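Local coordinates for NADB-Rossmann Superfamily protein (Streptococcus agalactiae, PDB 3LEC) that is probably a tRNA (adenine(22)-N1)-methyltransferase with a Rossmann-type core, and binds a zinc ion, at residues A[123-126]-A[127-131]. Sequence-based numbering, arbitrary orientation.
Sequences LQPN and NREDD. With SO4 (sulfate ion), chain C.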
loop_
_atom_site.group_PDB
_atom_site.type_symbol
_atom_site.label_atom_id
_atom_site.label_comp_id
_atom_site.label_asym_id
_atom_site.label_seq_id
_atom_site.Cartn_x
_atom_site.Cartn_y
_atom_site.Cartn_z
ATOM N N LEU A 123 3.242 0.638 -1.203
ATOM C CA LEU A 123 2.100 0.839 -0.320
ATOM C C LEU A 123 0.899 0.157 -0.949
ATOM O O LEU A 123 0.616 0.327 -2.147
ATOM C CB LEU A 123 1.832 2.342 -0.133
ATOM C CG LEU A 123 3.023 3.203 0.315
ATOM C CD1 LEU A 123 2.688 4.700 0.262
ATOM C CD2 LEU A 123 3.518 2.769 1.687
ATOM N N GLN A 124 0.249 -0.688 -0.165
ATOM C CA GLN A 124 -0.935 -1.400 -0.651
ATOM C C GLN A 124 -2.097 -1.025 0.278
ATOM O O GLN A 124 -2.329 -1.664 1.309
ATOM C CB GLN A 124 -0.657 -2.911 -0.732
ATOM C CG GLN A 124 -1.784 -3.783 -1.332
ATOM C CD GLN A 124 -2.846 -4.152 -0.297
ATOM O OE1 GLN A 124 -2.569 -4.875 0.666
ATOM N NE2 GLN A 124 -4.067 -3.651 -0.489
ATOM N N PRO A 125 -2.812 0.056 -0.068
ATOM C CA PRO A 125 -3.993 0.437 0.698
ATOM C C PRO A 125 -5.174 -0.467 0.355
ATOM O O PRO A 125 -5.321 -0.886 -0.818
ATOM C CB PRO A 125 -4.273 1.871 0.231
ATOM C CG PRO A 125 -3.682 1.937 -1.181
ATOM C CD PRO A 125 -2.557 0.939 -1.222
ATOM N N ASN A 126 -6.022 -0.742 1.339
ATOM C CA ASN A 126 -7.228 -1.530 1.077
ATOM C C ASN A 126 -8.401 -0.702 0.572
ATOM O O ASN A 126 -9.358 -1.260 0.018
ATOM C CB ASN A 126 -7.680 -2.285 2.328
ATOM C CG ASN A 126 -6.797 -3.465 2.640
ATOM O OD1 ASN A 126 -6.073 -3.984 1.765
ATOM N ND2 ASN A 126 -6.840 -3.903 3.890
ATOM N N ASN A 127 -8.340 0.605 0.810
ATOM C CA ASN A 127 -9.420 1.536 0.500
ATOM C C ASN A 127 -8.915 2.954 0.688
ATOM O O ASN A 127 -7.748 3.144 1.042
ATOM C CB ASN A 127 -10.608 1.284 1.448
ATOM C CG ASN A 127 -10.191 1.326 2.900
ATOM O OD1 ASN A 127 -9.592 2.293 3.357
ATOM N ND2 ASN A 127 -10.497 0.268 3.627
ATOM N N ARG A 128 -9.774 3.949 0.433
ATOM C CA ARG A 128 -9.418 5.373 0.602
ATOM C C ARG A 128 -8.068 5.691 -0.020
ATOM O O ARG A 128 -7.276 6.447 0.546
ATOM C CB ARG A 128 -9.427 5.789 2.087
ATOM C CG ARG A 128 -10.759 5.527 2.792
ATOM C CD ARG A 128 -10.874 6.253 4.133
ATOM N NE ARG A 128 -12.276 6.529 4.464
ATOM C CZ ARG A 128 -13.038 5.776 5.248
ATOM N NH1 ARG A 128 -12.544 4.690 5.827
ATOM N NH2 ARG A 128 -14.303 6.123 5.463
ATOM N N GLU A 129 -7.837 5.133 -1.205
ATOM C CA GLU A 129 -6.596 5.296 -1.925
ATOM C C GLU A 129 -6.383 6.770 -2.244
ATOM O O GLU A 129 -5.258 7.245 -2.268
ATOM C CB GLU A 129 -6.622 4.491 -3.223
ATOM C CG GLU A 129 -6.790 2.960 -3.039
ATOM C CD GLU A 129 -8.247 2.474 -3.023
ATOM O OE1 GLU A 129 -8.452 1.269 -3.267
ATOM O OE2 GLU A 129 -9.174 3.255 -2.737
ATOM N N ASP A 130 -7.477 7.478 -2.499
ATOM C CA ASP A 130 -7.398 8.892 -2.846
ATOM C C ASP A 130 -6.837 9.735 -1.689
ATOM O O ASP A 130 -6.068 10.670 -1.921
ATOM C CB ASP A 130 -8.766 9.422 -3.307
ATOM C CG ASP A 130 -9.851 9.330 -2.222
ATOM O OD1 ASP A 130 -10.750 10.208 -2.243
ATOM O OD2 ASP A 130 -9.826 8.394 -1.367
ATOM N N ASP A 131 -7.213 9.393 -0.455
ATOM C CA ASP A 131 -6.674 10.073 0.717
ATOM C C ASP A 131 -5.165 9.866 0.879
ATOM O O ASP A 131 -4.444 10.762 1.302
ATOM C CB ASP A 131 -7.394 9.622 1.983
ATOM C CG ASP A 131 -8.818 10.147 2.063
ATOM O OD1 ASP A 131 -9.112 11.202 1.460
ATOM O OD2 ASP A 131 -9.647 9.510 2.756
HETATM S S SO4 C . -9.004 -0.649 7.403
HETATM O O1 SO4 C . -9.730 0.452 6.786
HETATM O O2 SO4 C . -9.845 -1.247 8.439
HETATM O O3 SO4 C . -8.715 -1.663 6.381
HETATM O O4 SO4 C . -7.763 -0.116 7.990
HETATM O O HOH W 1 -7.160 -1.097 -2.971
HETATM O O HOH W 2 -10.917 -0.026 -2.681
#
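Pro125 and Glu129 meet at the buried end of this turn, where proline CG rests 3.8 Å from CG of the glutamate and the two side chains run at about a right angle. The Glu129 chain bends at chi2 (90°), which brings the carboxylate back over the turn. There OE1 accepts a hydrogen bond of 2.7 Å from a water that also donates to Pro125 O at 2.8 Å; a second water, 2.8 Å from Glu129 OE1, reaches Asn126 O only weakly. Salt bridges to Arg174 through OE2 and to Lys190 through OE1 probably keep this carboxylate ionised. The turn joins strand 120-125, the last of the parallel strands in the Rossmann-like sheet, to helix 129-138, with Arg128 as N-cap. On the strand side, Gln124 NE2 donates an almost straight bond (3.0 Å, 167°) to Asn126 OD1, which lies close to the amide plane of Gln124, while NE2 stands 22° out of the carbonyl plane of Asn126. The looser side belongs to the side chain of Asn127, whose ND2 donates a long bond of 3.3 Å to O1 of a sulfate, probably from the crystallisation liquor, which Gly100 N also binds.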